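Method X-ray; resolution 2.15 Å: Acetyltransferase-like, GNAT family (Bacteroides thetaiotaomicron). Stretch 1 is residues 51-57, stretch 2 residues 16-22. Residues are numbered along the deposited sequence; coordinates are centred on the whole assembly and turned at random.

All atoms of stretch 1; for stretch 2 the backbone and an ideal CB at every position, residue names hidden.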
ATOM      1  N   HIS A  51      -3.366   5.368  -8.113  1.00 19.54           N
ATOM      2  CA  HIS A  51      -3.847   6.522  -7.382  1.00 19.00           C
ATOM      3  C   HIS A  51      -2.919   6.855  -6.224  1.00 19.21           C
ATOM      4  O   HIS A  51      -2.704   6.034  -5.316  1.00 17.34           O
ATOM      5  CB  HIS A  51      -5.252   6.271  -6.842  1.00 19.58           C
ATOM      6  CG  HIS A  51      -6.263   5.957  -7.900  1.00 20.42           C
ATOM      7  ND1 HIS A  51      -6.994   6.933  -8.542  1.00 24.11           N
ATOM      8  CD2 HIS A  51      -6.659   4.777  -8.435  1.00 22.09           C
ATOM      9  CE1 HIS A  51      -7.806   6.371  -9.423  1.00 22.49           C
ATOM     10  NE2 HIS A  51      -7.614   5.065  -9.383  1.00 23.74           N
ATOM     11  N   ASN A  52      -2.380   8.067  -6.273  1.00 18.70           N
ATOM     12  CA  ASN A  52      -1.536   8.592  -5.208  1.00 20.07           C
ATOM     13  C   ASN A  52      -2.347   9.571  -4.355  1.00 19.15           C
ATOM     14  O   ASN A  52      -2.903  10.535  -4.880  1.00 20.13           O
ATOM     15  CB  ASN A  52      -0.322   9.294  -5.844  1.00 20.27           C
ATOM     16  CG  ASN A  52       0.850   9.425  -4.895  1.00 22.08           C
ATOM     17  OD1 ASN A  52       0.680   9.452  -3.658  1.00 20.79           O
ATOM     18  ND2 ASN A  52       2.074   9.490  -5.470  1.00 23.88           N
ATOM     19  N   ASN A  53      -2.445   9.312  -3.053  1.00 18.78           N
ATOM     20  CA  ASN A  53      -3.298  10.118  -2.196  1.00 18.99           C
ATOM     21  C   ASN A  53      -2.619  10.598  -0.944  1.00 19.12           C
ATOM     22  O   ASN A  53      -1.895   9.837  -0.296  1.00 18.70           O
ATOM     23  CB  ASN A  53      -4.565   9.360  -1.764  1.00 19.24           C
ATOM     24  CG  ASN A  53      -5.279   8.697  -2.915  1.00 21.74           C
ATOM     25  OD1 ASN A  53      -6.304   9.194  -3.393  1.00 22.90           O
ATOM     26  ND2 ASN A  53      -4.763   7.525  -3.346  1.00 23.70           N
ATOM     27  N   ILE A  54      -2.885  11.858  -0.591  1.00 19.62           N
ATOM     28  CA  ILE A  54      -2.425  12.413   0.680  1.00 19.85           C
ATOM     29  C   ILE A  54      -3.550  12.193   1.691  1.00 19.28           C
ATOM     30  O   ILE A  54      -4.757  12.200   1.354  1.00 19.57           O
ATOM     31  CB  ILE A  54      -1.928  13.898   0.559  1.00 20.19           C
ATOM     32  CG1 ILE A  54      -1.525  14.444   1.921  1.00 22.38           C
ATOM     33  CG2 ILE A  54      -3.007  14.785  -0.030  1.00 21.04           C
ATOM     34  CD1 ILE A  54      -0.738  15.744   1.850  1.00 26.98           C
ATOM     35  N   ILE A  55      -3.155  11.924   2.916  1.00 17.82           N
ATOM     36  CA  ILE A  55      -4.111  11.677   3.958  1.00 17.63           C
ATOM     37  C   ILE A  55      -4.129  12.930   4.848  1.00 18.41           C
ATOM     38  O   ILE A  55      -3.076  13.393   5.297  1.00 17.35           O
ATOM     39  CB  ILE A  55      -3.738  10.428   4.773  1.00 17.57           C
ATOM     40  CG1 ILE A  55      -3.668   9.171   3.868  1.00 16.32           C
ATOM     41  CG2 ILE A  55      -4.728  10.220   5.868  1.00 15.44           C
ATOM     42  CD1 ILE A  55      -2.983   8.064   4.541  1.00 15.06           C
ATOM     43  N   PHE A  56      -5.316  13.479   5.072  1.00 19.35           N
ATOM     44  CA  PHE A  56      -5.461  14.637   5.932  1.00 21.52           C
ATOM     45  C   PHE A  56      -6.145  14.325   7.234  1.00 22.42           C
ATOM     46  O   PHE A  56      -7.011  13.465   7.297  1.00 22.38           O
ATOM     47  CB  PHE A  56      -6.273  15.710   5.227  1.00 22.35           C
ATOM     48  CG  PHE A  56      -5.551  16.376   4.108  1.00 23.86           C
ATOM     49  CD1 PHE A  56      -5.611  15.857   2.822  1.00 26.81           C
ATOM     50  CD2 PHE A  56      -4.830  17.539   4.334  1.00 26.63           C
ATOM     51  CE1 PHE A  56      -4.939  16.493   1.779  1.00 27.92           C
ATOM     52  CE2 PHE A  56      -4.165  18.177   3.293  1.00 28.19           C
ATOM     53  CZ  PHE A  56      -4.219  17.648   2.016  1.00 26.81           C
ATOM     54  N   ASP A  57      -5.752  15.030   8.285  1.00 24.16           N
ATOM     55  CA  ASP A  57      -6.576  15.129   9.496  1.00 25.92           C
ATOM     56  C   ASP A  57      -6.998  16.591   9.542  1.00 26.52           C
ATOM     57  O   ASP A  57      -6.271  17.464   9.986  1.00 26.18           O
ATOM     58  CB  ASP A  57      -5.800  14.661  10.725  1.00 26.49           C
ATOM     59  CG  ASP A  57      -6.593  14.781  12.017  1.00 29.58           C
ATOM     60  OD1 ASP A  57      -7.702  14.214  12.120  1.00 31.68           O
ATOM     61  OD2 ASP A  57      -6.088  15.447  12.953  1.00 34.49           O
ATOM     62  N   UNK A  16       3.425  21.051  -3.278  1.00 26.17           N
ATOM     63  CA  UNK A  16       3.652  20.894  -1.829  1.00 26.14           C
ATOM     64  C   UNK A  16       3.270  19.509  -1.314  1.00 25.45           C
ATOM     65  O   UNK A  16       4.027  18.875  -0.558  1.00 25.45           O
ATOM     66  CB  UNK A  16       2.859  21.953  -1.060  1.00 26.14           C
ATOM     67  N   UNK A  17       2.097  19.043  -1.727  1.00 24.79           N
ATOM     68  CA  UNK A  17       1.634  17.742  -1.301  1.00 23.62           C
ATOM     69  C   UNK A  17       2.465  16.628  -1.882  1.00 22.97           C
ATOM     70  O   UNK A  17       2.766  15.662  -1.181  1.00 23.37           O
ATOM     71  CB  UNK A  17       0.166  17.551  -1.686  1.00 23.62           C
ATOM     72  N   UNK A  18       2.843  16.735  -3.146  1.00 22.42           N
ATOM     73  CA  UNK A  18       3.606  15.643  -3.748  1.00 23.00           C
ATOM     74  C   UNK A  18       4.987  15.469  -3.117  1.00 23.06           C
ATOM     75  O   UNK A  18       5.436  14.327  -2.886  1.00 23.47           O
ATOM     76  CB  UNK A  18       3.757  15.885  -5.251  1.00 23.00           C
ATOM     77  N   UNK A  19       5.644  16.592  -2.841  1.00 22.69           N
ATOM     78  CA  UNK A  19       6.940  16.601  -2.182  1.00 22.87           C
ATOM     79  C   UNK A  19       6.822  16.040  -0.764  1.00 22.40           C
ATOM     80  O   UNK A  19       7.700  15.310  -0.316  1.00 23.22           O
ATOM     81  CB  UNK A  19       7.514  18.019  -2.151  1.00 22.87           C
ATOM     82  N   UNK A  20       5.739  16.384  -0.069  1.00 21.17           N
ATOM     83  CA  UNK A  20       5.447  15.806   1.231  1.00 20.65           C
ATOM     84  C   UNK A  20       5.361  14.271   1.151  1.00 20.25           C
ATOM     85  O   UNK A  20       5.987  13.573   1.940  1.00 18.39           O
ATOM     86  CB  UNK A  20       4.141  16.385   1.779  1.00 20.65           C
ATOM     87  N   UNK A  21       4.557  13.770   0.220  1.00 20.26           N
ATOM     88  CA  UNK A  21       4.404  12.325  -0.006  1.00 21.27           C
ATOM     89  C   UNK A  21       5.783  11.684  -0.278  1.00 21.65           C
ATOM     90  O   UNK A  21       6.172  10.688   0.363  1.00 22.58           O
ATOM     91  CB  UNK A  21       3.452  12.064  -1.175  1.00 21.27           C
ATOM     92  N   UNK A  22       6.514  12.285  -1.201  1.00 21.29           N
ATOM     93  CA  UNK A  22       7.827  11.818  -1.625  1.00 22.38           C
ATOM     94  C   UNK A  22       8.902  11.787  -0.506  1.00 22.08           C
ATOM     95  O   UNK A  22       9.637  10.808  -0.397  1.00 21.49           O
ATOM     96  CB  UNK A  22       8.315  12.712  -2.766  1.00 22.38           C
TER

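Stretch 2 is helical throughout, with phi between -68° and -56° and psi between -52° and -40°, and it crosses strand 51-57 at 92° with an axial approach of 9.0 Å. On the strand N52 and I54 point CA-to-CB toward the helix.

At position 16 the ideal CB has nothing of stretch 1 within 5.5 Å, so the strand sets no preference. The residue is Q16, which makes no contact with it.

Position 17 points toward the strand, its ideal CB 4.1 Å from I54 CD1, and the ring of F56 lies farther along the same side. A medium or large side chain with a flat or apolar surface would suit, whether aliphatic or aromatic. The residue is H17, with chi1 m (-60°). F56 points sideways at CA-to-CB, yet its ring end comes nearer, and its edge meets the face of the H17 ring: planes at 83°, centroids 5.5 Å apart, F56 CZ to H17 NE2 3.9 Å. H17 ND1 lies 3.8 Å from I54 CD1; this contact buries ND1, which has no polar partner in the model.

The CB of position 18 points away, with no strand atom within 5.5 Å; only a long side chain could return to N52. Y18, chi1 t, does so: its CE1 is 3.7 Å from N52 ND2, a van der Waals contact.

Position 19 is out of reach and leaves the choice open; K19 extends without touching the strand.

Position 20 points toward stretch 1, but its ideal CB is 4.9 Å from I54 CD1, leaving room for a larger apolar group, such as leucine, methionine or an aromatic. F20, chi1 t, fills the gap, bringing CD2 to 3.7 Å from I54 CD1. This methyl thus touches both F20 and H17, residues three apart on the helix.

Position 21 also points toward the strand. Its CA is 6.9 Å from that of I54, the nearest CA pair, and its ideal CB is 4.5 Å from N52 OD1. A polar residue could address the amide, while a flexible apolar chain could pack along it. The deposited residue is M21, a selenomethionine, whose CE reaches 3.4 Å from N52 ND2. That nitrogen is hydrogen-bonded elsewhere in the structure, whereas N52 OD1, buried by this contact, has no partner.

Position 22 points sideways, its ideal CB clear of the strand, so many residues would fit. E22 makes no cross-stretch contact.

Stretch 2 16-22: QHYKFME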
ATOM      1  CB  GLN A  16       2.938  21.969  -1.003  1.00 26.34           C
ATOM      2  CG  GLN A  16       2.672  21.550   0.453  1.00 27.69           C
ATOM      3  CD  GLN A  16       2.454  22.718   1.389  1.00 28.49           C
ATOM      4  OE1 GLN A  16       3.256  22.956   2.293  1.00 29.09           O
ATOM      5  NE2 GLN A  16       1.355  23.448   1.190  1.00 29.30           N
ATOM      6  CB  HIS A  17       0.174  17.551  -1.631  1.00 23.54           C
ATOM      7  CG  HIS A  17      -0.718  18.560  -0.987  1.00 25.31           C
ATOM      8  ND1 HIS A  17      -0.408  19.169   0.213  1.00 26.19           N
ATOM      9  CD2 HIS A  17      -1.920  19.061  -1.371  1.00 25.81           C
ATOM     10  CE1 HIS A  17      -1.383  20.001   0.538  1.00 27.64           C
ATOM     11  NE2 HIS A  17      -2.310  19.954  -0.407  1.00 26.80           N
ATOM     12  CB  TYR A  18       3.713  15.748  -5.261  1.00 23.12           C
ATOM     13  CG  TYR A  18       4.337  14.502  -5.878  1.00 24.03           C
ATOM     14  CD1 TYR A  18       3.537  13.434  -6.315  1.00 25.15           C
ATOM     15  CD2 TYR A  18       5.728  14.384  -6.011  1.00 23.82           C
ATOM     16  CE1 TYR A  18       4.111  12.298  -6.875  1.00 24.35           C
ATOM     17  CE2 TYR A  18       6.305  13.265  -6.570  1.00 23.50           C
ATOM     18  CZ  TYR A  18       5.504  12.230  -7.004  1.00 25.97           C
ATOM     19  OH  TYR A  18       6.102  11.111  -7.549  1.00 29.27           O
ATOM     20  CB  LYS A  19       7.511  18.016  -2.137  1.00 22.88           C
ATOM     21  CG  LYS A  19       9.034  18.059  -2.090  1.00 24.73           C
ATOM     22  CD  LYS A  19       9.548  19.461  -2.390  1.00 27.50           C
ATOM     23  CE  LYS A  19      11.071  19.481  -2.610  1.00 30.91           C
ATOM     24  NZ  LYS A  19      11.470  19.266  -4.046  1.00 33.28           N
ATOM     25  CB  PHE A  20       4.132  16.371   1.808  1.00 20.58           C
ATOM     26  CG  PHE A  20       3.619  15.618   3.023  1.00 20.44           C
ATOM     27  CD1 PHE A  20       4.139  15.876   4.292  1.00 20.07           C
ATOM     28  CD2 PHE A  20       2.632  14.636   2.894  1.00 21.12           C
ATOM     29  CE1 PHE A  20       3.666  15.183   5.408  1.00 21.04           C
ATOM     30  CE2 PHE A  20       2.154  13.942   4.010  1.00 20.17           C
ATOM     31  CZ  PHE A  20       2.674  14.218   5.267  1.00 19.11           C
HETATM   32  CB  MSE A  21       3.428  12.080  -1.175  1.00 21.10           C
HETATM   33  CG  MSE A  21       3.275  10.641  -1.675  1.00 21.40           C
HETATM   34 SE   MSE A  21       4.635  10.109  -2.974  0.50 23.49          SE
HETATM   35  CE  MSE A  21       4.178   8.208  -3.071  1.00 28.05           C
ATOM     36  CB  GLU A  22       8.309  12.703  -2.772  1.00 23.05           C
ATOM     37  CG  GLU A  22       9.352  12.046  -3.658  1.00 26.88           C
ATOM     38  CD  GLU A  22       9.759  12.949  -4.801  1.00 32.01           C
ATOM     39  OE1 GLU A  22      10.654  13.816  -4.606  1.00 33.23           O
ATOM     40  OE2 GLU A  22       9.161  12.801  -5.896  1.00 34.74           O
TER
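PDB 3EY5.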